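Local coordinates for subtilisin-like protein (Prochloron didemni, PDB 3ZXY) that probably acts as a subtilisin-like serine endopeptidase, this chain being the protease domain of a larger cyanobactin-processing protein, at residues 13-18 with 96-101; 57-62 with 69-74; 138-143 with 159-164; 192-197 with 206-211. The protein carries 1 engineered substitution. All blocks are in the same frame, centred on the assembly; numbering follows the deposited sequence.

Contact 1. Residues 13-18 with 96-101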
loop_
_atom_site.group_PDB
_atom_site.type_symbol
_atom_site.label_atom_id
_atom_site.label_comp_id
_atom_site.label_asym_id
_atom_site.label_seq_id
_atom_site.Cartn_x
_atom_site.Cartn_y
_atom_site.Cartn_z
ATOM N N ALA A 13 -5.832 0.296 6.099
ATOM C CA ALA A 13 -4.897 0.748 7.132
ATOM C C ALA A 13 -3.600 1.211 6.494
ATOM O O ALA A 13 -3.100 0.561 5.566
ATOM C CB ALA A 13 -4.621 -0.361 8.118
ATOM N N ILE A 14 -3.083 2.336 6.978
ATOM C CA ILE A 14 -1.803 2.881 6.556
ATOM C C ILE A 14 -0.869 2.698 7.746
ATOM O O ILE A 14 -1.059 3.323 8.782
ATOM C CB ILE A 14 -1.899 4.392 6.242
ATOM C CG1 ILE A 14 -2.986 4.672 5.204
ATOM C CG2 ILE A 14 -0.533 4.940 5.804
ATOM C CD1 ILE A 14 -2.736 4.044 3.855
ATOM N N LEU A 15 0.147 1.846 7.587
ATOM C CA LEU A 15 1.152 1.623 8.610
ATOM C C LEU A 15 2.389 2.348 8.128
ATOM O O LEU A 15 3.143 1.844 7.295
ATOM C CB LEU A 15 1.430 0.129 8.786
ATOM C CG LEU A 15 0.453 -0.618 9.699
ATOM C CD1 LEU A 15 -1.009 -0.479 9.291
ATOM C CD2 LEU A 15 0.869 -2.083 9.747
ATOM N N ASP A 16 2.584 3.551 8.626
ATOM C CA ASP A 16 3.620 4.413 8.100
ATOM C C ASP A 16 4.044 5.378 9.201
ATOM O O ASP A 16 3.940 5.071 10.388
ATOM C CB ASP A 16 3.110 5.140 6.834
ATOM C CG ASP A 16 4.223 5.430 5.846
ATOM O OD1 ASP A 16 5.042 6.318 6.129
ATOM O OD2 ASP A 16 4.298 4.757 4.790
ATOM N N GLY A 17 4.533 6.535 8.808
ATOM C CA GLY A 17 4.773 7.588 9.777
ATOM C C GLY A 17 3.499 8.299 10.160
ATOM O O GLY A 17 2.409 7.986 9.669
ATOM N N PRO A 18 3.623 9.283 11.051
ATOM C CA PRO A 18 2.486 10.117 11.384
ATOM C C PRO A 18 1.874 10.766 10.151
ATOM O O PRO A 18 2.588 11.101 9.193
ATOM C CB PRO A 18 3.087 11.171 12.314
ATOM C CG PRO A 18 4.289 10.526 12.883
ATOM C CD PRO A 18 4.834 9.659 11.805
ATOM N N ARG A 96 3.493 -5.514 15.470
ATOM C CA ARG A 96 2.519 -4.904 16.374
ATOM C C ARG A 96 1.507 -4.041 15.616
ATOM O O ARG A 96 0.313 -4.071 15.909
ATOM C CB ARG A 96 3.237 -4.057 17.424
ATOM C CG ARG A 96 2.313 -3.495 18.485
ATOM C CD ARG A 96 3.030 -2.634 19.520
ATOM N NE ARG A 96 4.151 -3.324 20.177
ATOM C CZ ARG A 96 5.443 -3.157 19.882
ATOM N NH1 ARG A 96 5.834 -2.304 18.937
ATOM N NH2 ARG A 96 6.368 -3.844 20.557
ATOM N N GLY A 97 1.984 -3.277 14.642
ATOM C CA GLY A 97 1.107 -2.435 13.842
ATOM C C GLY A 97 0.155 -3.270 13.006
ATOM O O GLY A 97 -1.006 -2.911 12.824
ATOM N N ILE A 98 0.668 -4.361 12.446
ATOM C CA ILE A 98 -0.150 -5.255 11.631
ATOM C C ILE A 98 -1.278 -5.847 12.484
ATOM O O ILE A 98 -2.440 -5.831 12.086
ATOM C CB ILE A 98 0.702 -6.365 10.999
ATOM C CG1 ILE A 98 1.600 -5.789 9.897
ATOM C CG2 ILE A 98 -0.183 -7.479 10.449
ATOM C CD1 ILE A 98 2.680 -6.739 9.408
ATOM N N GLU A 99 -0.949 -6.341 13.672
ATOM C CA GLU A 99 -1.989 -6.892 14.555
ATOM C C GLU A 99 -3.024 -5.814 14.936
ATOM O O GLU A 99 -4.228 -6.096 14.998
ATOM C CB GLU A 99 -1.326 -7.601 15.763
ATOM C CG GLU A 99 -0.435 -8.732 15.245
ATOM C CD GLU A 99 0.109 -9.714 16.258
ATOM O OE1 GLU A 99 -0.224 -9.646 17.463
ATOM O OE2 GLU A 99 0.891 -10.593 15.802
ATOM N N ARG A 100 -2.572 -4.583 15.175
ATOM C CA ARG A 100 -3.471 -3.465 15.495
ATOM C C ARG A 100 -4.475 -3.274 14.359
ATOM O O ARG A 100 -5.672 -3.122 14.573
ATOM C CB ARG A 100 -2.655 -2.171 15.689
ATOM C CG ARG A 100 -3.424 -0.968 16.223
ATOM C CD ARG A 100 -3.602 -1.025 17.734
ATOM N NE ARG A 100 -3.942 0.280 18.326
ATOM C CZ ARG A 100 -5.171 0.741 18.565
ATOM N NH1 ARG A 100 -6.255 0.019 18.304
ATOM N NH2 ARG A 100 -5.319 1.948 19.095
ATOM N N ALA A 101 -3.962 -3.292 13.137
ATOM C CA ALA A 101 -4.801 -3.087 11.962
ATOM C C ALA A 101 -5.781 -4.227 11.751
ATOM O O ALA A 101 -6.951 -3.988 11.484
ATOM C CB ALA A 101 -3.945 -2.911 10.715
#
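Leu15 reaches from strand 13-16 to the backbone of helix 96-101, and its CD2 methyl settles on the peptide link after Gly97. CD2 is 3.5 Å from Ile98 N and stands just as close to Gly97 C, so the methyl's closest neighbours across the contact are main-chain atoms. Gly97 makes this possible: a beta carbon there would point at the strand and come tight against that same methyl. The torsion that sets CG beside the backbone N of Leu15 (chi1 -83°) carries both methyls toward the helix, CD2 at Gly97 and CD1 one turn further along, 4.1 Å from Ala101 CB. Ala101 CB also meets Ala13 CB, tip to tip, at 3.7 Å. Strand and helix run nearly antiparallel, at 165°, with their axes 9.4 Å apart, the layering of a helix on the parallel sheet in the alpha/beta fold of the subtilases. A serine in place of Leu15 would probably open a gap over Gly97 and take from Ala101 CB its contact with CD1. Ile98 touches Leu15 only through CG1, 3.8 Å from CD2, because the rest of its side chain packs on helix 124-135. The loose side is that of the partly exposed Arg96, Glu99 and Arg100, which do not touch the strand; Arg96 pairs with Asp93, and Arg100 bonds to the backbone oxygen of Pro35. On the strand, Ile14 points away from this helix into helix 47-60, and beyond it Asp16, the predicted charge-relay acid, hydrogen-bonds His51 through OD1.

Contact 2. Residues 57-62 with 69-74; sequences SIIFGQ and GIAPQC
Near the end of helix 47-60, the carbonyls of Ile58 and Ile59 accept from successive amides of the returning chain, Ile70 N bonding Ile58 O at 3.0 Å and Ala71 N bonding Ile59 O at 2.9 Å. Past the helix, Gly69 N reaches Gly61 O from above the carbonyl plane. Gly69 has to be bare, since a beta carbon there would run into Ile59 O and Gly61 O. Ile58 and Ile70 lie side by side and point the same way, CG2 of the first 4.1 Å from CD1 of the second. Ile59 CG2 sits over the centre of the Phe60 ring, and Cys74 O comes to that ring's edge, 3.5 Å from CE1. The connection thus closes helix 47-60 against the type I turn 71-74 that leads into strand 75-80, a helix-to-strand link of the subtilase fold. Gln62, bent at chi2 (-70°), folds its amide back to Pro72, beside CB: NE2 gives a nearly straight bond (171°) to Pro72 O at 2.9 Å, in the amide plane, and another to Phe60 O. An alanine in place of Gln62 would probably leave Phe60 O and Pro72 O without this shared donor and remove the amide's contact with Pro72 CB.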
loop_
_atom_site.group_PDB
_atom_site.type_symbol
_atom_site.label_atom_id
_atom_site.label_comp_id
_atom_site.label_asym_id
_atom_site.label_seq_id
_atom_site.Cartn_x
_atom_site.Cartn_y
_atom_site.Cartn_z
ATOM N N SER A 57 -2.051 10.413 1.611
ATOM C CA SER A 57 -2.747 11.318 0.691
ATOM C C SER A 57 -3.008 10.669 -0.672
ATOM O O SER A 57 -3.993 10.982 -1.336
ATOM C CB SER A 57 -1.987 12.637 0.542
ATOM O OG SER A 57 -0.780 12.507 -0.185
ATOM N N ILE A 58 -2.135 9.765 -1.087
ATOM C CA ILE A 58 -2.295 9.077 -2.371
ATOM C C ILE A 58 -3.597 8.289 -2.412
ATOM O O ILE A 58 -4.244 8.190 -3.467
ATOM C CB ILE A 58 -1.065 8.182 -2.675
ATOM C CG1 ILE A 58 0.142 9.053 -3.006
ATOM C CG2 ILE A 58 -1.345 7.228 -3.835
ATOM C CD1 ILE A 58 1.463 8.303 -2.890
ATOM N N ILE A 59 -3.985 7.737 -1.267
ATOM C CA ILE A 59 -5.218 6.954 -1.156
ATOM C C ILE A 59 -6.397 7.833 -0.760
ATOM O O ILE A 59 -7.460 7.762 -1.369
ATOM C CB ILE A 59 -5.055 5.796 -0.139
ATOM C CG1 ILE A 59 -3.870 4.916 -0.561
ATOM C CG2 ILE A 59 -6.350 4.983 -0.003
ATOM C CD1 ILE A 59 -3.480 3.866 0.456
ATOM N N PHE A 60 -6.222 8.671 0.267
ATOM C CA PHE A 60 -7.359 9.351 0.905
ATOM C C PHE A 60 -7.519 10.830 0.596
ATOM O O PHE A 60 -8.466 11.451 1.082
ATOM C CB PHE A 60 -7.304 9.154 2.423
ATOM C CG PHE A 60 -7.415 7.713 2.833
ATOM C CD1 PHE A 60 -8.634 7.040 2.690
ATOM C CD2 PHE A 60 -6.326 7.038 3.354
ATOM C CE1 PHE A 60 -8.752 5.704 3.055
ATOM C CE2 PHE A 60 -6.452 5.699 3.711
ATOM C CZ PHE A 60 -7.649 5.051 3.554
ATOM N N GLY A 61 -6.620 11.412 -0.186
ATOM C CA GLY A 61 -6.803 12.795 -0.611
ATOM C C GLY A 61 -8.153 12.966 -1.293
ATOM O O GLY A 61 -8.603 12.093 -2.037
ATOM N N GLN A 62 -8.807 14.089 -1.048
ATOM C CA GLN A 62 -10.186 14.243 -1.479
ATOM C C GLN A 62 -10.301 14.914 -2.843
ATOM O O GLN A 62 -9.420 15.648 -3.273
ATOM C CB GLN A 62 -10.968 14.976 -0.407
ATOM C CG GLN A 62 -11.025 14.210 0.902
ATOM C CD GLN A 62 -11.881 12.963 0.809
ATOM O OE1 GLN A 62 -13.068 13.044 0.472
ATOM N NE2 GLN A 62 -11.293 11.809 1.119
ATOM N N GLY A 69 -7.113 11.690 -4.237
ATOM C CA GLY A 69 -6.735 10.336 -3.858
ATOM C C GLY A 69 -7.460 9.306 -4.695
ATOM O O GLY A 69 -8.409 9.611 -5.401
ATOM N N ILE A 70 -6.994 8.071 -4.590
ATOM C CA ILE A 70 -7.550 6.964 -5.360
ATOM C C ILE A 70 -8.842 6.395 -4.777
ATOM O O ILE A 70 -9.751 6.017 -5.528
ATOM C CB ILE A 70 -6.490 5.862 -5.495
ATOM C CG1 ILE A 70 -5.332 6.374 -6.356
ATOM C CG2 ILE A 70 -7.081 4.573 -6.065
ATOM C CD1 ILE A 70 -4.096 5.507 -6.281
ATOM N N ALA A 71 -8.952 6.352 -3.448
ATOM C CA ALA A 71 -10.116 5.750 -2.808
ATOM C C ALA A 71 -10.587 6.654 -1.683
ATOM O O ALA A 71 -10.623 6.264 -0.525
ATOM C CB ALA A 71 -9.785 4.335 -2.315
ATOM N N PRO A 72 -10.983 7.883 -2.044
ATOM C CA PRO A 72 -11.274 8.893 -1.037
ATOM C C PRO A 72 -12.448 8.576 -0.129
ATOM O O PRO A 72 -12.552 9.179 0.937
ATOM C CB PRO A 72 -11.590 10.144 -1.872
ATOM C CG PRO A 72 -11.998 9.626 -3.204
ATOM C CD PRO A 72 -11.133 8.418 -3.407
ATOM N N GLN A 73 -13.352 7.689 -0.551
ATOM C CA GLN A 73 -14.518 7.358 0.265
ATOM C C GLN A 73 -14.346 6.127 1.151
ATOM O O GLN A 73 -15.221 5.819 1.952
ATOM C CB GLN A 73 -15.750 7.198 -0.623
ATOM C CG GLN A 73 -16.251 8.529 -1.129
ATOM C CD GLN A 73 -17.568 8.419 -1.857
ATOM O OE1 GLN A 73 -18.293 7.429 -1.716
ATOM N NE2 GLN A 73 -17.891 9.438 -2.641
ATOM N N CYS A 74 -13.226 5.419 1.034
ATOM C CA CYS A 74 -13.011 4.275 1.909
ATOM C C CYS A 74 -12.666 4.790 3.305
ATOM O O CYS A 74 -12.228 5.930 3.456
ATOM C CB CYS A 74 -11.886 3.386 1.367
ATOM S SG CYS A 74 -12.362 2.493 -0.132
HETATM O O HOH W 1 -10.096 11.833 -5.113
HETATM O O HOH W 2 -14.942 11.184 -0.070
#

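Contact 3. Residues 138-143 with 159-164; sequences VLLVAA and PAVLAV
Leu140 and Val161 lie side by side at the start of a parallel pairing that the backbone carries forward through three hydrogen bonds. Leu162 N gives to Leu140 O at 3.0 Å, almost straight at 175°. Ala142 then uses both of its polar backbone atoms, N bonding Leu162 O and O receiving Val164 N, each at 2.9 Å; the second is the more bent, at 140°. Between these bonds, CA-H...O contacts join Val141 CA to Leu162 O and Ala163 CA to Ala142 O.

Where the strands splay apart at their beginnings, a water takes over. It accepts from Leu140 N at 2.8 Å and probably donates to Ala160 O, which also receives a bond from Gln238.

The apolar contacts divide between the two faces of the sheet. On one, Val141 CG1 meets Val164 CG2 at 3.6 Å, the two valines crossing at an angle, and Leu139 CD1 comes to 4.1 Å from Leu162 CB. On the other, Val161 sets CG1 anti to its backbone N (chi1 177°), bringing that methyl within 4.0 Å of both Leu140 CD2 and Ala142 CB. The face bearing Val141 and Leu162 is covered by helix 210-230, with helix 237-247 against Leu139 and Leu162; helix 124-135 packs on Leu140 and Val161. Two neighbouring parallel strands with helices on both faces are the core of the three-layered alpha/beta fold of the subtilases, here strands 139-143 and 162-167 of its central sheet.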
loop_
_atom_site.group_PDB
_atom_site.type_symbol
_atom_site.label_atom_id
_atom_site.label_comp_id
_atom_site.label_asym_id
_atom_site.label_seq_id
_atom_site.Cartn_x
_atom_site.Cartn_y
_atom_site.Cartn_z
ATOM N N VAL A 138 -6.938 -10.666 5.099
ATOM C CA VAL A 138 -6.573 -9.257 5.086
ATOM C C VAL A 138 -5.392 -9.157 4.134
ATOM O O VAL A 138 -4.428 -9.905 4.285
ATOM C CB VAL A 138 -6.160 -8.788 6.497
ATOM C CG1 VAL A 138 -5.637 -7.352 6.476
ATOM C CG2 VAL A 138 -7.316 -8.952 7.479
ATOM N N LEU A 139 -5.445 -8.271 3.153
ATOM C CA LEU A 139 -4.364 -8.177 2.167
ATOM C C LEU A 139 -3.296 -7.176 2.583
ATOM O O LEU A 139 -3.589 -5.994 2.774
ATOM C CB LEU A 139 -4.931 -7.755 0.815
ATOM C CG LEU A 139 -3.926 -7.480 -0.294
ATOM C CD1 LEU A 139 -3.113 -8.731 -0.605
ATOM C CD2 LEU A 139 -4.648 -6.984 -1.544
ATOM N N LEU A 140 -2.063 -7.655 2.724
ATOM C CA LEU A 140 -0.921 -6.795 2.985
ATOM C C LEU A 140 -0.322 -6.412 1.629
ATOM O O LEU A 140 -0.039 -7.291 0.816
ATOM C CB LEU A 140 0.103 -7.548 3.849
ATOM C CG LEU A 140 1.051 -6.701 4.700
ATOM C CD1 LEU A 140 1.754 -7.535 5.770
ATOM C CD2 LEU A 140 2.040 -6.006 3.798
ATOM N N VAL A 141 -0.170 -5.109 1.395
ATOM C CA VAL A 141 0.412 -4.575 0.161
ATOM C C VAL A 141 1.689 -3.863 0.624
ATOM O O VAL A 141 1.618 -2.949 1.463
ATOM C CB VAL A 141 -0.531 -3.586 -0.553
ATOM C CG1 VAL A 141 0.092 -3.119 -1.859
ATOM C CG2 VAL A 141 -1.900 -4.228 -0.825
ATOM N N ALA A 142 2.851 -4.267 0.095
ATOM C CA ALA A 142 4.136 -3.825 0.655
ATOM C C ALA A 142 5.146 -3.432 -0.404
ATOM O O ALA A 142 5.228 -4.062 -1.459
ATOM C CB ALA A 142 4.731 -4.906 1.570
ATOM N N ALA A 143 5.961 -2.431 -0.080
ATOM C CA ALA A 143 6.968 -1.917 -1.005
ATOM C C ALA A 143 8.097 -2.915 -1.256
ATOM O O ALA A 143 8.662 -3.474 -0.315
ATOM C CB ALA A 143 7.560 -0.616 -0.460
ATOM N N PRO A 159 4.576 -14.735 2.697
ATOM C CA PRO A 159 3.447 -15.430 2.038
ATOM C C PRO A 159 2.143 -14.634 1.957
ATOM O O PRO A 159 1.713 -14.033 2.930
ATOM C CB PRO A 159 3.271 -16.689 2.874
ATOM C CG PRO A 159 4.605 -16.905 3.516
ATOM C CD PRO A 159 5.176 -15.550 3.768
ATOM N N ALA A 160 1.535 -14.659 0.772
ATOM C CA ALA A 160 0.241 -14.019 0.490
ATOM C C ALA A 160 0.273 -12.497 0.451
ATOM O O ALA A 160 -0.773 -11.858 0.339
ATOM C CB ALA A 160 -0.836 -14.507 1.449
ATOM N N VAL A 161 1.463 -11.914 0.528
ATOM C CA VAL A 161 1.641 -10.478 0.400
ATOM C C VAL A 161 1.613 -10.107 -1.077
ATOM O O VAL A 161 1.959 -10.923 -1.939
ATOM C CB VAL A 161 2.946 -10.033 1.084
ATOM C CG1 VAL A 161 3.202 -8.539 0.908
ATOM C CG2 VAL A 161 2.844 -10.396 2.577
ATOM N N LEU A 162 1.151 -8.906 -1.359
ATOM C CA LEU A 162 1.276 -8.310 -2.686
ATOM C C LEU A 162 2.414 -7.301 -2.639
ATOM O O LEU A 162 2.307 -6.266 -1.972
ATOM C CB LEU A 162 -0.036 -7.632 -3.096
ATOM C CG LEU A 162 -0.086 -6.977 -4.474
ATOM C CD1 LEU A 162 0.383 -7.928 -5.566
ATOM C CD2 LEU A 162 -1.504 -6.473 -4.754
ATOM N N ALA A 163 3.525 -7.638 -3.291
ATOM C CA ALA A 163 4.688 -6.778 -3.359
ATOM C C ALA A 163 4.532 -5.787 -4.498
ATOM O O ALA A 163 3.960 -6.120 -5.559
ATOM C CB ALA A 163 5.939 -7.627 -3.572
ATOM N N VAL A 164 5.044 -4.571 -4.315
ATOM C CA VAL A 164 4.876 -3.536 -5.321
ATOM C C VAL A 164 6.214 -2.898 -5.664
ATOM O O VAL A 164 6.895 -2.327 -4.797
ATOM C CB VAL A 164 3.874 -2.450 -4.876
ATOM C CG1 VAL A 164 3.669 -1.409 -5.976
ATOM C CG2 VAL A 164 2.541 -3.063 -4.435
HETATM O O HOH W 3 -1.583 -10.452 2.549
#

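Contact 4. Residues 192-197 with 206-211. Engineered in segment 206-211: Ala211 (natural residue Ser).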
loop_
_atom_site.group_PDB
_atom_site.type_symbol
_atom_site.label_atom_id
_atom_site.label_comp_id
_atom_site.label_asym_id
_atom_site.label_seq_id
_atom_site.Cartn_x
_atom_site.Cartn_y
_atom_site.Cartn_z
ATOM N N GLY A 192 5.704 4.813 -9.978
ATOM C CA GLY A 192 6.535 5.179 -8.829
ATOM C C GLY A 192 7.453 6.364 -9.044
ATOM O O GLY A 192 8.353 6.577 -8.246
ATOM N N GLU A 193 7.240 7.133 -10.112
ATOM C CA GLU A 193 8.057 8.287 -10.413
ATOM C C GLU A 193 7.237 9.570 -10.277
ATOM O O GLU A 193 6.196 9.706 -10.911
ATOM C CB GLU A 193 8.606 8.161 -11.838
ATOM C CG GLU A 193 9.794 9.034 -12.143
ATOM C CD GLU A 193 10.685 8.397 -13.197
ATOM O OE1 GLU A 193 10.254 8.348 -14.359
ATOM O OE2 GLU A 193 11.810 7.948 -12.854
ATOM N N ASP A 194 7.724 10.492 -9.447
ATOM C CA ASP A 194 7.127 11.822 -9.300
ATOM C C ASP A 194 5.636 11.751 -8.966
ATOM O O ASP A 194 4.787 12.409 -9.595
ATOM C CB ASP A 194 7.393 12.650 -10.555
ATOM C CG ASP A 194 8.875 12.882 -10.795
ATOM O OD1 ASP A 194 9.619 13.053 -9.803
ATOM O OD2 ASP A 194 9.293 12.920 -11.976
ATOM N N ILE A 195 5.322 10.965 -7.944
ATOM C CA ILE A 195 3.956 10.789 -7.481
ATOM C C ILE A 195 3.557 11.929 -6.531
ATOM O O ILE A 195 4.260 12.203 -5.542
ATOM C CB ILE A 195 3.777 9.428 -6.758
ATOM C CG1 ILE A 195 4.272 8.256 -7.617
ATOM C CG2 ILE A 195 2.328 9.229 -6.334
ATOM C CD1 ILE A 195 3.685 8.224 -9.012
ATOM N N LEU A 196 2.446 12.595 -6.854
ATOM C CA LEU A 196 1.961 13.749 -6.072
ATOM C C LEU A 196 1.428 13.297 -4.715
ATOM O O LEU A 196 0.714 12.302 -4.607
ATOM C CB LEU A 196 0.850 14.461 -6.845
ATOM C CG LEU A 196 0.311 15.762 -6.241
ATOM C CD1 LEU A 196 1.372 16.854 -6.186
ATOM C CD2 LEU A 196 -0.897 16.205 -7.049
ATOM N N GLY A 197 1.812 14.013 -3.666
ATOM C CA GLY A 197 1.262 13.752 -2.345
ATOM C C GLY A 197 1.400 14.979 -1.463
ATOM O O GLY A 197 2.043 15.957 -1.833
ATOM N N ARG A 206 6.140 16.002 -5.219
ATOM C CA ARG A 206 6.215 14.770 -6.018
ATOM C C ARG A 206 7.444 13.957 -5.646
ATOM O O ARG A 206 8.581 14.458 -5.698
ATOM C CB ARG A 206 6.235 15.093 -7.508
ATOM C CG ARG A 206 4.902 15.658 -7.967
ATOM C CD ARG A 206 4.829 15.893 -9.467
ATOM N NE ARG A 206 3.489 16.326 -9.871
ATOM C CZ ARG A 206 2.469 15.522 -10.176
ATOM N NH1 ARG A 206 2.579 14.192 -10.163
ATOM N NH2 ARG A 206 1.301 16.067 -10.511
ATOM N N LEU A 207 7.190 12.708 -5.259
ATOM C CA LEU A 207 8.241 11.824 -4.745
ATOM C C LEU A 207 8.303 10.545 -5.572
ATOM O O LEU A 207 7.315 10.144 -6.191
ATOM C CB LEU A 207 7.979 11.473 -3.276
ATOM C CG LEU A 207 7.995 12.663 -2.293
ATOM C CD1 LEU A 207 7.668 12.208 -0.878
ATOM C CD2 LEU A 207 9.324 13.394 -2.318
ATOM N N SER A 208 9.466 9.903 -5.555
ATOM C CA SER A 208 9.666 8.682 -6.316
ATOM C C SER A 208 10.121 7.561 -5.411
ATOM O O SER A 208 10.828 7.787 -4.415
ATOM C CB SER A 208 10.685 8.883 -7.427
ATOM O OG SER A 208 10.332 9.987 -8.270
ATOM N N GLY A 209 9.698 6.354 -5.758
ATOM C CA GLY A 209 10.126 5.172 -5.022
ATOM C C GLY A 209 9.028 4.151 -4.893
ATOM O O GLY A 209 7.847 4.437 -5.112
ATOM N N THR A 210 9.407 2.936 -4.503
ATOM C CA THR A 210 8.417 1.893 -4.299
ATOM C C THR A 210 7.441 2.220 -3.169
ATOM O O THR A 210 6.322 1.721 -3.180
ATOM C CB THR A 210 9.048 0.497 -4.077
ATOM O OG1 THR A 210 9.839 0.473 -2.881
ATOM C CG2 THR A 210 9.914 0.087 -5.275
ATOM N N ALA A 211 7.857 3.063 -2.212
ATOM C CA ALA A 211 6.947 3.496 -1.145
ATOM C C ALA A 211 5.727 4.241 -1.650
ATOM O O ALA A 211 4.714 4.297 -0.957
ATOM C CB ALA A 211 7.677 4.376 -0.145
HETATM O O HOH W 4 11.123 12.546 -7.380
#
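Arg206 stretches its side chain alongside the bend at Asp194 and lays its guanidinium across Leu196. The chain is extended from CG to NE, and the turn at chi4 (-87°) swings the flat group until Asp194 O lies in its plane at the edge. NH1 donates to that oxygen at 2.9 Å. Leu196 CB comes over one face of the guanidinium, 3.7 Å above the plane and off toward the rim, so one side chain is both hydrogen-bonded at its edge and packed on a face. Ser208, further along, turns OG beside its own backbone N (chi1 -54°) and receives Asp194 N at 2.9 Å; a water links the same OG to Asp194 OD1.

Between these two side chains the strands pair as an antiparallel hairpin. Ile195 and Leu207 exchange bonds, Ile195 N to Leu207 O at 2.8 Å and Leu207 N to Ile195 O at 3.0 Å. A G1 beta bulge sets Asp194 and Ile195 together opposite Leu207. Next comes Gly209 N, which bonds Gly192 O at 2.8 Å; Gly209 is the N-cap of helix 210-230, whose second residue is Ala211, engineered in place of the serine predicted to be catalytic. The bulge therefore has both polar backbone atoms of Asp194 held by side chains, N by Ser208 and O by Arg206, and the arginine charge is probably eased by the dipole of the Asp194 carbonyl, its distance from the Asp194 carboxylate being too great for a salt bridge.

Overall arrangement
All four contacts lie near the predicted charge-relay site. Contact 1 supplies Asp16 and contact 4 the engineered Ala211; the centres of the two contacts are about 21 Å apart. His51 belongs to helix 47-60, whose end contact 2 closes. The side chains of Ala143 (contact 3) and Ile58 (contact 2) are about 5 and 8 Å from that of Ala211. Contacts 1 and 2 meet where Ile14 CD1 packs on Ile59 CD1 at 3.5 Å. Contact 2 reaches contact 4 through Ile58 CD1 and Ile195 CG2, 3.7 Å apart. Ala143 CB touches Thr210 OG1 at 3.5 Å, setting strand 139-143 against the start of helix 210-230. Contacts 1 and 3 join at Ile98 CD1 and Leu140 CD1, 3.8 Å apart.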